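Local coordinates for protein putative ribose 5-phosphate isomerase (Leishmania infantum, PDB 6FXW) that probably interconverts ribose 5-phosphate and ribulose 5-phosphate in the pentose phosphate pathway, as a type B isomerase of the LacAB/RpiB family, at residues A15-M26 with V115-R124; P50-L61 with M78-I88. All blocks are in the same frame, centred on the assembly; numbering follows the deposited sequence. Where two conformers were deposited one is given.

Contact 1. Residues A15-M26 with V115-R124. With SO4 (sulfate ion), chain B.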
loop_
_atom_site.group_PDB
_atom_site.type_symbol
_atom_site.label_atom_id
_atom_site.label_comp_id
_atom_site.label_asym_id
_atom_site.label_seq_id
_atom_site.Cartn_x
_atom_site.Cartn_y
_atom_site.Cartn_z
ATOM N N ALA A 15 -1.810 -0.496 20.640
ATOM C CA ALA A 15 -2.250 0.201 19.401
ATOM C C ALA A 15 -3.551 -0.421 18.871
ATOM O O ALA A 15 -4.397 0.278 18.246
ATOM C CB ALA A 15 -1.208 0.113 18.370
ATOM N N ALA A 16 -3.757 -1.724 19.101
ATOM C CA ALA A 16 -4.884 -2.440 18.606
ATOM C C ALA A 16 -5.944 -2.680 19.667
ATOM O O ALA A 16 -6.905 -3.396 19.441
ATOM C CB ALA A 16 -4.474 -3.756 17.985
ATOM N N TYR A 17 -5.803 -2.027 20.786
ATOM C CA TYR A 17 -6.754 -2.343 21.893
ATOM C C TYR A 17 -8.155 -1.928 21.518
ATOM O O TYR A 17 -9.084 -2.709 21.698
ATOM C CB TYR A 17 -6.291 -1.743 23.199
ATOM C CG TYR A 17 -7.199 -2.067 24.329
ATOM C CD1 TYR A 17 -7.237 -3.339 24.826
ATOM C CD2 TYR A 17 -7.913 -1.082 24.930
ATOM C CE1 TYR A 17 -8.063 -3.674 25.894
ATOM C CE2 TYR A 17 -8.791 -1.377 25.973
ATOM C CZ TYR A 17 -8.820 -2.677 26.451
ATOM O OH TYR A 17 -9.615 -3.054 27.553
ATOM N N ALA A 18 -8.321 -0.762 20.926
ATOM C CA ALA A 18 -9.622 -0.316 20.504
ATOM C C ALA A 18 -10.308 -1.218 19.505
ATOM O O ALA A 18 -11.528 -1.342 19.544
ATOM C CB ALA A 18 -9.525 1.101 19.994
ATOM N N THR A 19 -9.554 -1.886 18.641
ATOM C CA THR A 19 -10.080 -2.667 17.521
ATOM C C THR A 19 -9.928 -4.145 17.706
ATOM O O THR A 19 -10.287 -4.907 16.842
ATOM C CB THR A 19 -9.393 -2.300 16.181
ATOM O OG1 THR A 19 -8.001 -2.307 16.387
ATOM C CG2 THR A 19 -9.850 -0.892 15.684
ATOM N N HIS A 20 -9.413 -4.628 18.865
ATOM C CA HIS A 20 -9.035 -6.025 18.905
ATOM C C HIS A 20 -10.275 -6.929 18.761
ATOM O O HIS A 20 -10.211 -8.039 18.199
ATOM C CB HIS A 20 -8.195 -6.433 20.174
ATOM C CG HIS A 20 -9.000 -6.559 21.461
ATOM N ND1 HIS A 20 -9.231 -5.498 22.284
ATOM C CD2 HIS A 20 -9.450 -7.645 22.117
ATOM C CE1 HIS A 20 -9.858 -5.909 23.378
ATOM N NE2 HIS A 20 -10.003 -7.222 23.302
ATOM N N GLN A 21 -11.404 -6.532 19.371
ATOM C CA GLN A 21 -12.565 -7.411 19.233
ATOM C C GLN A 21 -13.103 -7.470 17.793
ATOM O O GLN A 21 -13.455 -8.499 17.344
ATOM C CB GLN A 21 -13.686 -6.912 20.167
ATOM C CG GLN A 21 -14.912 -7.862 20.122
ATOM C CD GLN A 21 -14.603 -9.286 20.579
ATOM O OE1 GLN A 21 -14.066 -9.468 21.679
ATOM N NE2 GLN A 21 -14.876 -10.286 19.749
ATOM N N GLU A 22 -13.011 -6.334 17.109
ATOM C CA GLU A 22 -13.334 -6.291 15.637
ATOM C C GLU A 22 -12.440 -7.223 14.832
ATOM O O GLU A 22 -12.875 -7.946 13.964
ATOM C CB GLU A 22 -13.304 -4.849 15.182
ATOM C CG GLU A 22 -13.566 -4.634 13.694
ATOM C CD GLU A 22 -13.630 -3.168 13.243
ATOM O OE1 GLU A 22 -13.315 -2.201 13.983
ATOM O OE2 GLU A 22 -13.976 -3.024 12.039
ATOM N N ILE A 23 -11.166 -7.245 15.182
ATOM C CA ILE A 23 -10.233 -8.176 14.508
ATOM C C ILE A 23 -10.570 -9.637 14.824
ATOM O O ILE A 23 -10.568 -10.501 13.960
ATOM C CB ILE A 23 -8.756 -7.801 14.861
ATOM C CG1 ILE A 23 -8.489 -6.381 14.366
ATOM C CG2 ILE A 23 -7.834 -8.850 14.327
ATOM C CD1 ILE A 23 -7.166 -5.763 14.833
ATOM N N MET A 24 -10.867 -9.933 16.092
ATOM C CA MET A 24 -11.229 -11.310 16.483
ATOM C C MET A 24 -12.469 -11.723 15.736
ATOM O O MET A 24 -12.533 -12.821 15.236
ATOM C CB MET A 24 -11.539 -11.423 17.964
ATOM C CG MET A 24 -10.304 -11.439 18.784
ATOM S SD MET A 24 -10.738 -11.327 20.520
ATOM C CE MET A 24 -11.563 -12.871 20.895
ATOM N N ASP A 25 -13.400 -10.777 15.607
ATOM C CA ASP A 25 -14.623 -11.069 14.831
ATOM C C ASP A 25 -14.339 -11.427 13.404
ATOM O O ASP A 25 -14.930 -12.361 12.821
ATOM C CB ASP A 25 -15.602 -9.894 14.855
ATOM C CG ASP A 25 -16.222 -9.646 16.201
ATOM O OD1 ASP A 25 -16.152 -10.509 17.064
ATOM O OD2 ASP A 25 -16.642 -8.519 16.453
ATOM N N MET A 26 -13.412 -10.723 12.760
ATOM C CA MET A 26 -12.952 -11.121 11.397
ATOM C C MET A 26 -12.367 -12.494 11.268
ATOM O O MET A 26 -12.568 -13.211 10.267
ATOM C CB MET A 26 -11.920 -10.123 10.839
ATOM C CG MET A 26 -12.415 -8.748 10.750
ATOM S SD MET A 26 -11.025 -7.644 10.231
ATOM C CE MET A 26 -12.145 -6.479 9.844
ATOM N N VAL A 115 -2.149 -1.727 12.658
ATOM C CA VAL A 115 -3.463 -1.109 12.714
ATOM C C VAL A 115 -3.401 0.397 12.494
ATOM O O VAL A 115 -4.444 1.015 12.161
ATOM C CB VAL A 115 -4.041 -1.455 14.079
ATOM C CG1 VAL A 115 -3.331 -0.827 15.229
ATOM C CG2 VAL A 115 -5.516 -1.234 14.175
ATOM N N ARG A 116 -2.224 1.041 12.584
ATOM C CA ARG A 116 -2.105 2.462 12.288
ATOM C C ARG A 116 -1.705 2.672 10.816
ATOM O O ARG A 116 -1.736 3.836 10.334
ATOM C CB ARG A 116 -1.087 3.146 13.186
ATOM C CG ARG A 116 -1.483 3.085 14.636
ATOM C CD ARG A 116 -0.364 3.656 15.475
ATOM N NE ARG A 116 -0.735 3.560 16.897
ATOM C CZ ARG A 116 0.118 3.649 17.861
ATOM N NH1 ARG A 116 1.419 3.646 17.619
ATOM N NH2 ARG A 116 -0.346 3.645 19.098
ATOM N N THR A 117 -1.444 1.586 10.064
ATOM C CA THR A 117 -0.995 1.622 8.648
ATOM C C THR A 117 -2.019 1.010 7.730
ATOM O O THR A 117 -2.335 1.579 6.685
ATOM C CB THR A 117 0.367 0.977 8.481
ATOM O OG1 THR A 117 0.262 -0.282 9.183
ATOM C CG2 THR A 117 1.480 1.764 9.120
ATOM N N SER A 118 -2.657 -0.098 8.094
ATOM C CA SER A 118 -3.640 -0.813 7.240
ATOM C C SER A 118 -5.011 -0.521 7.799
ATOM O O SER A 118 -5.299 -0.723 8.986
ATOM C CB SER A 118 -3.402 -2.293 7.293
ATOM O OG SER A 118 -2.138 -2.606 6.735
ATOM N N GLY A 119 -5.958 -0.115 6.916
ATOM C CA GLY A 119 -7.346 -0.030 7.307
ATOM C C GLY A 119 -8.018 -1.362 7.515
ATOM O O GLY A 119 -7.508 -2.394 7.112
ATOM N N MET A 120 -9.159 -1.315 8.188
ATOM C CA MET A 120 -9.822 -2.552 8.596
ATOM C C MET A 120 -10.330 -3.426 7.500
ATOM O O MET A 120 -10.254 -4.661 7.615
ATOM C CB MET A 120 -10.987 -2.261 9.549
ATOM C CG MET A 120 -10.508 -1.769 10.887
ATOM S SD MET A 120 -9.811 -3.188 11.834
ATOM C CE MET A 120 -8.785 -2.311 12.866
ATOM N N GLU A 121 -10.721 -2.884 6.353
ATOM C CA GLU A 121 -11.121 -3.762 5.286
ATOM C C GLU A 121 -9.930 -4.452 4.621
ATOM O O GLU A 121 -10.021 -5.570 4.139
ATOM C CB GLU A 121 -11.996 -3.041 4.218
ATOM C CG GLU A 121 -13.436 -2.827 4.741
ATOM C CD GLU A 121 -14.129 -4.071 5.283
ATOM O OE1 GLU A 121 -13.987 -5.122 4.653
ATOM O OE2 GLU A 121 -14.700 -4.016 6.423
ATOM N N VAL A 122 -8.780 -3.752 4.588
ATOM C CA VAL A 122 -7.558 -4.380 4.119
ATOM C C VAL A 122 -7.113 -5.462 5.127
ATOM O O VAL A 122 -6.725 -6.538 4.713
ATOM C CB VAL A 122 -6.463 -3.300 3.882
ATOM C CG1 VAL A 122 -5.075 -3.902 3.700
ATOM C CG2 VAL A 122 -6.857 -2.482 2.695
ATOM N N ILE A 123 -7.218 -5.163 6.421
ATOM C CA ILE A 123 -6.913 -6.191 7.429
ATOM C C ILE A 123 -7.822 -7.408 7.264
ATOM O O ILE A 123 -7.323 -8.538 7.346
ATOM C CB ILE A 123 -7.012 -5.604 8.814
ATOM C CG1 ILE A 123 -5.845 -4.630 9.065
ATOM C CG2 ILE A 123 -7.057 -6.657 9.946
ATOM C CD1 ILE A 123 -5.912 -3.803 10.310
ATOM N N ARG A 124 -9.082 -7.224 6.947
ATOM C CA ARG A 124 -9.983 -8.368 6.727
ATOM C C ARG A 124 -9.451 -9.273 5.606
ATOM O O ARG A 124 -9.329 -10.516 5.756
ATOM C CB ARG A 124 -11.392 -7.886 6.432
ATOM C CG ARG A 124 -12.343 -9.075 6.355
ATOM C CD ARG A 124 -13.728 -8.700 5.836
ATOM N NE ARG A 124 -14.329 -7.590 6.474
ATOM C CZ ARG A 124 -15.013 -7.643 7.638
ATOM N NH1 ARG A 124 -15.196 -8.785 8.359
ATOM N NH2 ARG A 124 -15.495 -6.532 8.097
HETATM S S SO4 B . 3.199 4.466 21.063
HETATM O O1 SO4 B . 3.164 5.965 21.284
HETATM O O2 SO4 B . 1.838 3.934 21.118
HETATM O O3 SO4 B . 3.819 4.360 19.634
HETATM O O4 SO4 B . 4.018 3.939 22.117
HETATM O O HOH W 1 -3.585 2.829 17.249
#
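M120 reaches from the first turn of its helix into the groove between T19, E22 and I23, and its chain can be followed atom by atom. CB and CG run alongside OE2 of E22, with CG 3.9 Å from it. A bend about the CB-CG bond (chi2 -74°) turns SD and CE toward T19, and SD passes CG1 of I23 on the way. CE ends against T19, only 3.3 Å from its CG2, a tighter meeting than ordinary van der Waals contact.

From the other helix M26, one turn after E22, reaches R124. Extended beyond CG, it crosses R124 at about a right angle and lays its methyl over the centre of the guanidinium, CE standing 3.7 Å above the plane and 3.4 Å from M120 O. That plane is held in turn by E121, whose carboxylate takes NE and NH2 of R124 side-on, one nitrogen to each oxygen, so the salt bridge fixes the surface against which the thioether rests.

V115 continues the packing, CG1 on A15 and A16 and CG2 beside T19 OG1. Polar links follow: a water joins A15 O to R116 NE, while the CB of A15 covers one face of the R116 guanidinium. Stretched out fully, R116 offers NH1 and NH2 to two oxygens of a sulfate, probably from the crystallisation liquor, NH2 to O2 at 3.0 Å; H14 and, from the third subunit, R140 and R144 also hydrogen-bond the anion.

No direct hydrogen bond joins the two segments. The axes of 20-26 and 120-124 diverge by 34°, with I23 also resting on strand 6-12 and V115 on strand 67-72, while R116 and E121 face the second subunit.

Contact 2. Residues P50-L61 with M78-I88; sequences PDYAAQVCEAIL and MSIAANKFRGI
The ring of F85 lies against C57, whose CB sits over the centre of one face, 3.6 Å from the centroid and 14° off the ring normal: a CH-pi contact. The sulfur of the same cysteine approaches the ring obliquely, and SG also packs on A82 CB, at 3.7 Å, and on I88 CG2. Its torsion, chi1 -72°, carries SG away from the carbonyl carbon and into this junction.

Close packing extends from here toward the start of helix 49-61. Small side chains let the axes of 50-61 and 78-83 come within 8.7 Å at an angle of 49°. The methyls of A53 and A81 meet at 3.8 Å, P50 rests on A81, and the bent chain of M78 brings SD against A53 CB. A54 adds its own methyl, CB lying 3.6 Å from CZ of the F85 ring.

The far end is looser and nearer solvent. E58 swings a bent chain to the ring's edge, OE1 standing 3.9 Å from CE2 near the ring plane. L61, an exposed residue, drapes its two methyls across the type II turn from F85 to I88: CD1 reaches F85, and CD2 lies 3.7 Å from R86 O. At the backbone angles of G87 a CB would jam against that same carbonyl O and crowd L61 CD2. Behind it, I88 returns inward and its CD1 meets both I60 and L61.

The inner side rests on the central sheet, V56, M78 and A82 on L70 and C57, I60 and I88 on I110. Helix 49-61 links strand 33-38 to 67-72, and helix 76-83 links 67-72 to 90-92. Each belongs to a beta-alpha-beta crossover, right-handed as usual in this Rossmann-like fold; both step the same way, placing the helices on one face.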
loop_
_atom_site.group_PDB
_atom_site.type_symbol
_atom_site.label_atom_id
_atom_site.label_comp_id
_atom_site.label_asym_id
_atom_site.label_seq_id
_atom_site.Cartn_x
_atom_site.Cartn_y
_atom_site.Cartn_z
ATOM N N PRO A 50 6.923 -6.640 22.287
ATOM C CA PRO A 50 7.611 -7.919 22.360
ATOM C C PRO A 50 7.063 -8.903 23.347
ATOM O O PRO A 50 7.145 -10.122 23.112
ATOM C CB PRO A 50 9.041 -7.507 22.722
ATOM C CG PRO A 50 9.155 -6.057 22.227
ATOM C CD PRO A 50 7.826 -5.502 22.534
ATOM N N ASP A 51 6.487 -8.388 24.416
ATOM C CA ASP A 51 5.932 -9.309 25.391
ATOM C C ASP A 51 4.748 -10.141 24.838
ATOM O O ASP A 51 4.592 -11.329 25.203
ATOM C CB ASP A 51 5.502 -8.586 26.649
ATOM C CG ASP A 51 6.675 -7.873 27.410
ATOM O OD1 ASP A 51 7.780 -8.472 27.435
ATOM O OD2 ASP A 51 6.489 -6.733 27.903
ATOM N N TYR A 52 3.913 -9.520 24.009
ATOM C CA TYR A 52 2.791 -10.187 23.408
ATOM C C TYR A 52 3.166 -11.014 22.189
ATOM O O TYR A 52 2.598 -12.093 21.987
ATOM C CB TYR A 52 1.714 -9.113 23.114
ATOM C CG TYR A 52 1.191 -8.505 24.435
ATOM C CD1 TYR A 52 0.212 -9.115 25.145
ATOM C CD2 TYR A 52 1.801 -7.418 24.985
ATOM C CE1 TYR A 52 -0.173 -8.613 26.370
ATOM C CE2 TYR A 52 1.432 -6.937 26.223
ATOM C CZ TYR A 52 0.464 -7.556 26.892
ATOM O OH TYR A 52 0.071 -7.103 28.135
ATOM N N ALA A 53 4.194 -10.564 21.437
ATOM C CA ALA A 53 4.771 -11.429 20.453
ATOM C C ALA A 53 5.190 -12.756 21.049
ATOM O O ALA A 53 4.906 -13.836 20.547
ATOM C CB ALA A 53 5.962 -10.783 19.812
ATOM N N ALA A 54 5.847 -12.674 22.237
ATOM C CA ALA A 54 6.348 -13.887 22.883
ATOM C C ALA A 54 5.197 -14.796 23.297
ATOM O O ALA A 54 5.302 -16.043 23.139
ATOM C CB ALA A 54 7.218 -13.485 24.065
ATOM N N GLN A 55 4.127 -14.263 23.840
ATOM C CA GLN A 55 2.956 -15.064 24.162
ATOM C C GLN A 55 2.440 -15.884 23.025
ATOM O O GLN A 55 2.170 -17.096 23.118
ATOM C CB GLN A 55 1.790 -14.283 24.811
ATOM C CG GLN A 55 2.042 -13.698 26.157
ATOM C CD GLN A 55 0.782 -13.188 26.822
ATOM O OE1 GLN A 55 0.739 -12.007 27.203
ATOM N NE2 GLN A 55 -0.273 -14.052 26.997
ATOM N N VAL A 56 2.300 -15.252 21.868
ATOM C CA VAL A 56 1.742 -15.923 20.688
ATOM C C VAL A 56 2.760 -16.988 20.178
ATOM O O VAL A 56 2.410 -18.135 19.797
ATOM C CB VAL A 56 1.442 -14.888 19.573
ATOM C CG1 VAL A 56 1.101 -15.558 18.288
ATOM C CG2 VAL A 56 0.222 -14.082 19.974
ATOM N N CYS A 57 4.052 -16.633 20.121
ATOM C CA CYS A 57 5.110 -17.560 19.675
ATOM C C CYS A 57 5.100 -18.819 20.545
ATOM O O CYS A 57 5.163 -19.931 20.077
ATOM C CB CYS A 57 6.505 -16.917 19.698
ATOM S SG CYS A 57 6.655 -15.700 18.364
ATOM N N GLU A 58 4.996 -18.563 21.875
ATOM C CA GLU A 58 5.059 -19.707 22.779
ATOM C C GLU A 58 3.804 -20.532 22.621
ATOM O O GLU A 58 3.901 -21.798 22.658
ATOM C CB GLU A 58 5.216 -19.255 24.229
ATOM C CG GLU A 58 6.673 -19.150 24.618
ATOM C CD GLU A 58 7.496 -20.464 24.546
ATOM O OE1 GLU A 58 8.743 -20.347 24.369
ATOM O OE2 GLU A 58 6.920 -21.600 24.673
ATOM N N ALA A 59 2.623 -19.960 22.403
ATOM C CA ALA A 59 1.402 -20.755 22.113
ATOM C C ALA A 59 1.583 -21.674 20.947
ATOM O O ALA A 59 1.134 -22.822 20.965
ATOM C CB ALA A 59 0.194 -19.863 21.919
ATOM N N ILE A 60 2.176 -21.171 19.872
ATOM C CA ILE A 60 2.423 -21.990 18.717
ATOM C C ILE A 60 3.442 -23.100 19.014
ATOM O O ILE A 60 3.211 -24.277 18.683
ATOM C CB ILE A 60 2.879 -21.135 17.537
ATOM C CG1 ILE A 60 1.728 -20.216 17.105
ATOM C CG2 ILE A 60 3.354 -21.953 16.387
ATOM C CD1 ILE A 60 2.129 -19.066 16.209
ATOM N N LEU A 61 4.549 -22.740 19.649
ATOM C CA LEU A 61 5.574 -23.709 19.908
ATOM C C LEU A 61 5.132 -24.875 20.854
ATOM O O LEU A 61 5.654 -25.984 20.717
ATOM C CB LEU A 61 6.822 -23.010 20.443
ATOM C CG LEU A 61 7.461 -22.130 19.359
ATOM C CD1 LEU A 61 8.523 -21.270 20.025
ATOM C CD2 LEU A 61 8.019 -22.860 18.178
ATOM N N MET A 78 6.369 -6.343 15.868
ATOM C CA MET A 78 5.905 -7.719 15.963
ATOM C C MET A 78 6.670 -8.663 15.123
ATOM O O MET A 78 7.066 -9.782 15.560
ATOM C CB MET A 78 4.394 -7.796 15.671
ATOM C CG MET A 78 3.516 -7.145 16.732
ATOM S SD MET A 78 3.773 -7.895 18.353
ATOM C CE MET A 78 2.284 -7.354 19.183
ATOM N N SER A 79 6.936 -8.286 13.878
ATOM C CA SER A 79 7.707 -9.123 12.943
ATOM C C SER A 79 9.112 -9.389 13.461
ATOM O O SER A 79 9.578 -10.543 13.425
ATOM C CB SER A 79 7.798 -8.513 11.532
ATOM O OG SER A 79 8.889 -9.051 10.725
ATOM N N ILE A 80 9.749 -8.338 13.927
ATOM C CA ILE A 80 11.110 -8.514 14.440
ATOM C C ILE A 80 11.123 -9.415 15.674
ATOM O O ILE A 80 11.872 -10.386 15.718
ATOM C CB ILE A 80 11.757 -7.157 14.748
ATOM C CG1 ILE A 80 11.900 -6.334 13.431
ATOM C CG2 ILE A 80 13.134 -7.361 15.357
ATOM C CD1 ILE A 80 12.118 -4.883 13.648
ATOM N N ALA A 81 10.295 -9.071 16.639
ATOM C CA ALA A 81 10.300 -9.826 17.900
ATOM C C ALA A 81 9.933 -11.304 17.659
ATOM O O ALA A 81 10.570 -12.224 18.195
ATOM C CB ALA A 81 9.325 -9.227 18.827
ATOM N N ALA A 82 8.908 -11.578 16.862
ATOM C CA ALA A 82 8.461 -12.968 16.654
ATOM C C ALA A 82 9.504 -13.809 15.986
ATOM O O ALA A 82 9.688 -14.978 16.231
ATOM C CB ALA A 82 7.131 -13.014 15.880
ATOM N N ASN A 83 10.174 -13.184 14.994
ATOM C CA ASN A 83 11.231 -13.897 14.270
ATOM C C ASN A 83 12.431 -14.249 15.140
ATOM O O ASN A 83 13.252 -15.073 14.740
ATOM C CB ASN A 83 11.637 -13.191 12.982
ATOM C CG ASN A 83 10.663 -13.425 11.858
ATOM O OD1 ASN A 83 10.351 -14.565 11.524
ATOM N ND2 ASN A 83 10.172 -12.329 11.230
ATOM N N LYS A 84 12.543 -13.660 16.304
ATOM C CA LYS A 84 13.608 -14.042 17.243
ATOM C C LYS A 84 13.378 -15.371 17.906
ATOM O O LYS A 84 14.303 -15.960 18.465
ATOM C CB LYS A 84 13.854 -12.991 18.301
ATOM C CG LYS A 84 14.390 -11.669 17.736
ATOM C CD LYS A 84 15.610 -11.739 16.852
ATOM C CE LYS A 84 16.035 -10.410 16.323
ATOM N NZ LYS A 84 17.360 -10.632 15.628
ATOM N N PHE A 85 12.189 -15.897 17.819
ATOM C CA PHE A 85 11.891 -17.255 18.316
ATOM C C PHE A 85 12.304 -18.290 17.397
ATOM O O PHE A 85 11.931 -18.335 16.264
ATOM C CB PHE A 85 10.392 -17.424 18.664
ATOM C CG PHE A 85 10.047 -16.841 19.957
ATOM C CD1 PHE A 85 9.780 -15.493 20.163
ATOM C CD2 PHE A 85 9.887 -17.691 21.050
ATOM C CE1 PHE A 85 9.503 -15.006 21.428
ATOM C CE2 PHE A 85 9.553 -17.177 22.305
ATOM C CZ PHE A 85 9.377 -15.862 22.492
ATOM N N ARG A 86 13.087 -19.248 17.931
ATOM C CA ARG A 86 13.429 -20.402 17.146
ATOM C C ARG A 86 12.207 -21.182 16.705
ATOM O O ARG A 86 11.334 -21.452 17.520
ATOM C CB ARG A 86 14.337 -21.311 18.032
ATOM C CG ARG A 86 14.776 -22.598 17.371
ATOM C CD ARG A 86 15.756 -23.373 18.287
ATOM N NE ARG A 86 16.271 -24.570 17.616
ATOM C CZ ARG A 86 15.817 -25.820 17.789
ATOM N NH1 ARG A 86 16.391 -26.826 17.129
ATOM N NH2 ARG A 86 14.801 -26.093 18.624
ATOM N N GLY A 87 12.114 -21.535 15.459
ATOM C CA GLY A 87 11.055 -22.339 14.931
ATOM C C GLY A 87 9.884 -21.516 14.352
ATOM O O GLY A 87 8.920 -22.110 13.927
ATOM N N ILE A 88 9.944 -20.185 14.504
ATOM C CA ILE A 88 8.867 -19.317 14.024
ATOM C C ILE A 88 9.300 -18.514 12.846
ATOM O O ILE A 88 10.406 -17.950 12.822
ATOM C CB ILE A 88 8.475 -18.331 15.125
ATOM C CG1 ILE A 88 7.865 -19.022 16.348
ATOM C CG2 ILE A 88 7.527 -17.161 14.681
ATOM C CD1 ILE A 88 6.548 -19.674 16.090
#

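Contact 2 is nested along the chain inside the loop that contact 1 closes, yet their centres lie 20 Å apart and their nearest atoms about 8 Å, with no touch. They pack on opposite faces of the parallel sheet, as their neighbouring footholds on strand 67-72, V71 for contact 1 and L70 for contact 2, suggest. Contact 1 meets mainly the second subunit, through R116, T117 and E121, and the third through T117 and S118; contact 2 meets the third through eleven residues. The third subunit also contributes R140 and R144 to the sulfate held by R116, an ion that may mark a phosphate site of this presumed isomerase. Another sulfate lies about 6 Å from G87.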